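Local coordinates for Cry37AA1 (Bacillus thuringiensis, PDB 4RHZ), which forms a binary toxin complex with Cry23Aa1 and binds calcium, probably acting as the C2-fold partner of that aerolysin-family protein, at residues Leu31-Pro34 and Asp35-Phe38; Glu81-Gly85 and Asn86-Ile90. All coordinates share one frame; numbering follows the deposited sequence.

Interaction 1 (Leu31-Pro34 and Asp35-Phe38); sequences LTNP and DHDF
The side-chain amide of N33 lies over one face of the H36 imidazole, the two planes inclined by 23°, in a stack displaced toward the ring's rim, where ND2 sits 3.7 Å from CE1. A second flat group, the F38 ring, is met at its edge: L31 CD1 approaches CE2 at 4.2 Å, close to the ring plane, and a water lies in that plane as well. Both contacts belong to the β-hairpin joining strands 26-30 and 38-43, whose reversal is a type I β turn from N33 to H36. The turn is closed by H36 N, which donates to N33 O at 2.8 Å. N33 also adds an Asx turn inside it. A chi1 of -172° swings its amide away from its own N, over the turn, and OD1 receives D35 N at 2.8 Å with an N-H...O angle of 148° while ND2 remains above the imidazole. One side chain thus illustrates how an asparagine can brace a tight turn twice, through its oxygen and through its flat face. Toward the open end of the loop, a water bridges L31 N and H36 O, linking the two arms where no direct bond joins them. D37 turns its OD1 to the hydroxyl of Y76. The bend also faces the partner toxin: D35 OD1 forms a salt bridge with R242, and OD2 a hydrogen bond with the Y234 hydroxyl, both of the Cry23Aa1 chain. A further water ties D35 to the amide, accepting from N33 ND2 at 3.0 Å and donating to D35 OD1 at 2.6 Å.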
loop_
_atom_site.group_PDB
_atom_site.type_symbol
_atom_site.label_atom_id
_atom_site.label_comp_id
_atom_site.label_asym_id
_atom_site.label_seq_id
_atom_site.Cartn_x
_atom_site.Cartn_y
_atom_site.Cartn_z
ATOM N N LEU B 31 15.267 13.220 17.316
ATOM C CA LEU B 31 15.857 11.934 17.013
ATOM C C LEU B 31 15.684 10.901 18.122
ATOM O O LEU B 31 14.878 9.946 17.988
ATOM C CB LEU B 31 17.330 12.077 16.636
ATOM C CG LEU B 31 17.596 12.511 15.175
ATOM C CD1 LEU B 31 16.655 13.561 14.639
ATOM C CD2 LEU B 31 19.072 13.017 14.974
ATOM N N THR B 32 16.415 11.075 19.223
ATOM C CA THR B 32 16.370 10.040 20.265
ATOM C C THR B 32 16.062 10.601 21.604
ATOM O O THR B 32 15.614 9.848 22.493
ATOM C CB THR B 32 17.653 9.255 20.342
ATOM O OG1 THR B 32 18.726 10.174 20.407
ATOM C CG2 THR B 32 17.872 8.397 19.008
ATOM N N ASN B 33 16.301 11.910 21.757
ATOM C CA ASN B 33 16.081 12.608 23.020
ATOM C C ASN B 33 14.882 13.520 22.951
ATOM O O ASN B 33 14.920 14.525 22.305
ATOM C CB ASN B 33 17.354 13.417 23.455
ATOM C CG ASN B 33 17.209 14.012 24.904
ATOM O OD1 ASN B 33 16.086 14.392 25.331
ATOM N ND2 ASN B 33 18.357 14.075 25.669
ATOM N N PRO B 34 13.829 13.211 23.678
ATOM C CA PRO B 34 12.578 14.014 23.534
ATOM C C PRO B 34 12.734 15.496 23.913
ATOM O O PRO B 34 11.895 16.333 23.464
ATOM C CB PRO B 34 11.619 13.364 24.536
ATOM C CG PRO B 34 12.074 11.972 24.609
ATOM C CD PRO B 34 13.620 12.010 24.503
ATOM N N ASP B 35 13.757 15.833 24.734
ATOM C CA ASP B 35 13.978 17.237 25.015
ATOM C C ASP B 35 14.656 17.947 23.861
ATOM O O ASP B 35 14.716 19.149 23.898
ATOM C CB ASP B 35 14.927 17.460 26.215
ATOM C CG ASP B 35 14.393 16.920 27.556
ATOM O OD1 ASP B 35 15.258 16.495 28.385
ATOM O OD2 ASP B 35 13.178 16.968 27.782
ATOM N N HIS B 36 15.296 17.245 22.933
ATOM C CA HIS B 36 15.936 17.905 21.790
ATOM C C HIS B 36 15.042 17.892 20.560
ATOM O O HIS B 36 15.420 17.396 19.483
ATOM C CB HIS B 36 17.288 17.272 21.492
ATOM C CG HIS B 36 18.230 17.343 22.660
ATOM N ND1 HIS B 36 19.373 16.575 22.751
ATOM C CD2 HIS B 36 18.188 18.107 23.788
ATOM C CE1 HIS B 36 19.994 16.863 23.879
ATOM N NE2 HIS B 36 19.279 17.774 24.527
ATOM N N ASP B 37 13.864 18.470 20.719
ATOM C CA ASP B 37 12.924 18.482 19.653
ATOM C C ASP B 37 12.998 19.798 18.883
ATOM O O ASP B 37 13.500 20.809 19.368
ATOM C CB ASP B 37 11.518 18.229 20.179
ATOM C CG ASP B 37 11.088 19.286 21.158
ATOM O OD1 ASP B 37 9.901 19.303 21.544
ATOM O OD2 ASP B 37 11.928 20.118 21.550
ATOM N N PHE B 38 12.464 19.787 17.675
ATOM C CA PHE B 38 12.542 20.975 16.850
ATOM C C PHE B 38 11.303 21.080 15.990
ATOM O O PHE B 38 10.726 20.060 15.645
ATOM C CB PHE B 38 13.840 20.943 16.052
ATOM C CG PHE B 38 14.100 19.661 15.310
ATOM C CD1 PHE B 38 13.705 19.529 13.983
ATOM C CD2 PHE B 38 14.796 18.622 15.897
ATOM C CE1 PHE B 38 13.948 18.377 13.252
ATOM C CE2 PHE B 38 15.076 17.444 15.198
ATOM C CZ PHE B 38 14.619 17.305 13.851
HETATM O O HOH W 1 16.954 15.622 18.164
HETATM O O HOH W 2 17.707 15.760 28.115
#

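Interaction 2 (Glu81-Gly85 and Asn86-Ile90); sequences EYDVG and NADDI. With CA (calcium ion), chain D.
D89 turns its CG beside the backbone N and anti to the carbonyl carbon (chi1 -82°), which puts the carboxylate where OD1 meets the calcium ion, while E81, its partner across the hairpin, runs extended beyond CG. The two residues form an antiparallel hydrogen-bonded pair, so their side chains leave the same face of the sheet and their CB atoms meet at 3.5 Å. From there the carboxylates remain separate: E81 OE2 and D89 OD2 are 4.5 Å apart, and each acid has its own partner, E81 OE1 receiving the backbone N of E22 and D89 OD2 the amide of N14. The backbone pairing rests on E81 N donating to D89 O at 2.7 Å, nearly straight at 172°; the return bond from D89 N is doubtful, because the position of E81 O is uncertain. Beyond this pair the chain swings out through an inverse γ turn centred on D83 and comes back past N86 and A87. Here D88 and D83 bring a second pair of acids near each other, OD1 to OD1 4.4 Å, and D88 OD1 is held by the hydroxyl of Y24. The principle illustrated is that a hairpin can deliver a metal ligand at the first residue of its returning strand. D89 OD1 binds the calcium ion at 2.4 Å while OD2 stands back at 3.4 Å, making the carboxylate a one-oxygen ligand. The bound ion would be expected to offset part of the negative charge of D89 beside E81. Three waters and E112 join D89 around the calcium, giving a loop-end site on a β-sandwich, reminiscent of the calcium-binding loops of C2 domains.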
loop_
_atom_site.group_PDB
_atom_site.type_symbol
_atom_site.label_atom_id
_atom_site.label_comp_id
_atom_site.label_asym_id
_atom_site.label_seq_id
_atom_site.Cartn_x
_atom_site.Cartn_y
_atom_site.Cartn_z
ATOM N N GLU B 81 -8.004 22.786 14.030
ATOM C CA GLU B 81 -8.929 23.490 13.220
ATOM C C GLU B 81 -9.934 24.219 14.057
ATOM O O GLU B 81 -10.600 23.728 15.107
ATOM C CB GLU B 81 -9.456 22.800 11.995
ATOM C CG GLU B 81 -9.332 23.706 10.820
ATOM C CD GLU B 81 -9.975 23.167 9.589
ATOM O OE1 GLU B 81 -9.309 22.557 8.778
ATOM O OE2 GLU B 81 -11.162 23.365 9.429
ATOM N N TYR B 82 -10.098 25.382 13.439
ATOM C CA TYR B 82 -10.752 26.599 13.831
ATOM C C TYR B 82 -12.134 26.384 14.264
ATOM O O TYR B 82 -12.901 25.686 13.653
ATOM C CB TYR B 82 -10.826 27.542 12.619
ATOM C CG TYR B 82 -11.145 26.881 11.261
ATOM C CD1 TYR B 82 -10.140 26.330 10.496
ATOM C CD2 TYR B 82 -12.429 26.827 10.750
ATOM C CE1 TYR B 82 -10.388 25.731 9.284
ATOM C CE2 TYR B 82 -12.681 26.229 9.511
ATOM C CZ TYR B 82 -11.638 25.681 8.785
ATOM O OH TYR B 82 -11.807 25.064 7.563
ATOM N N ASP B 83 -12.461 27.114 15.295
ATOM C CA ASP B 83 -13.662 27.016 16.051
ATOM C C ASP B 83 -14.852 27.470 15.242
ATOM O O ASP B 83 -15.258 28.608 15.367
ATOM C CB ASP B 83 -13.459 28.101 17.096
ATOM C CG ASP B 83 -12.649 29.326 16.526
ATOM O OD1 ASP B 83 -12.092 30.123 17.301
ATOM O OD2 ASP B 83 -12.555 29.498 15.294
ATOM N N VAL B 84 -15.438 26.618 14.402
ATOM C CA VAL B 84 -16.516 27.204 13.631
ATOM C C VAL B 84 -17.440 27.953 14.585
ATOM O O VAL B 84 -17.875 29.065 14.302
ATOM C CB VAL B 84 -17.157 26.205 12.606
ATOM C CG1 VAL B 84 -18.348 26.809 11.909
ATOM C CG2 VAL B 84 -16.130 25.823 11.566
ATOM N N GLY B 85 -17.699 27.350 15.735
ATOM C CA GLY B 85 -18.525 27.999 16.722
ATOM C C GLY B 85 -17.600 28.366 17.834
ATOM O O GLY B 85 -17.173 29.492 17.949
ATOM N N ASN B 86 -17.235 27.390 18.636
ATOM C CA ASN B 86 -16.250 27.639 19.668
ATOM C C ASN B 86 -15.104 26.647 19.706
ATOM O O ASN B 86 -13.946 27.032 19.673
ATOM C CB ASN B 86 -16.889 27.655 21.036
ATOM C CG ASN B 86 -15.876 27.533 22.123
ATOM O OD1 ASN B 86 -14.843 28.184 22.092
ATOM N ND2 ASN B 86 -16.143 26.671 23.081
ATOM N N ALA B 87 -15.483 25.372 19.769
ATOM C CA ALA B 87 -14.623 24.157 20.018
ATOM C C ALA B 87 -13.870 23.631 18.781
ATOM O O ALA B 87 -14.446 23.276 17.750
ATOM C CB ALA B 87 -15.414 23.034 20.702
ATOM N N ASP B 88 -12.557 23.621 18.879
ATOM C CA ASP B 88 -11.729 23.393 17.701
ATOM C C ASP B 88 -11.671 21.919 17.319
ATOM O O ASP B 88 -11.727 21.052 18.187
ATOM C CB ASP B 88 -10.312 23.934 17.936
ATOM C CG ASP B 88 -10.317 25.358 18.426
ATOM O OD1 ASP B 88 -9.899 26.275 17.658
ATOM O OD2 ASP B 88 -10.755 25.538 19.596
ATOM N N ASP B 89 -11.632 21.672 16.014
ATOM C CA ASP B 89 -11.241 20.400 15.454
ATOM C C ASP B 89 -9.802 20.071 15.891
ATOM O O ASP B 89 -8.927 20.960 15.853
ATOM C CB ASP B 89 -11.279 20.477 13.917
ATOM C CG ASP B 89 -12.696 20.268 13.340
ATOM O OD1 ASP B 89 -13.658 20.175 14.124
ATOM O OD2 ASP B 89 -12.852 20.174 12.097
ATOM N N ILE B 90 -9.553 18.827 16.305
ATOM C CA ILE B 90 -8.187 18.439 16.583
ATOM C C ILE B 90 -7.730 17.473 15.533
ATOM O O ILE B 90 -8.411 16.472 15.315
ATOM C CB ILE B 90 -8.057 17.898 18.054
ATOM C CG1 ILE B 90 -8.309 19.069 19.038
ATOM C CG2 ILE B 90 -6.706 17.351 18.291
ATOM C CD1 ILE B 90 -9.174 18.732 20.065
HETATM CA CA CA D . -14.219 17.829 14.133
HETATM O O HOH W 3 -11.952 16.930 13.792
HETATM O O HOH W 4 -14.271 17.843 16.152
HETATM O O HOH W 5 -13.639 18.159 11.582
#

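How the interactions relate
Both interactions are surface contacts within hairpin connections of the same four-stranded antiparallel sheet: interaction 1 links strand 38-43, outermost in this chain's sheet, to strand 26-30, and interaction 2 links strand 73-81 to strand 89-100, outermost on its other side within the chain. Their centres are 29 Å apart and their nearest atoms about 17 Å, so neither touches the other. Chemistry follows location. Residues 31-38 form a compact turn organised by an amide, an imidazole and bridging waters, and they take part in the interface with Cry23Aa1. Residues 81-90 make a wider, acid-rich loop that meets no other protein chain of the assembly and instead supplies a ligand to calcium.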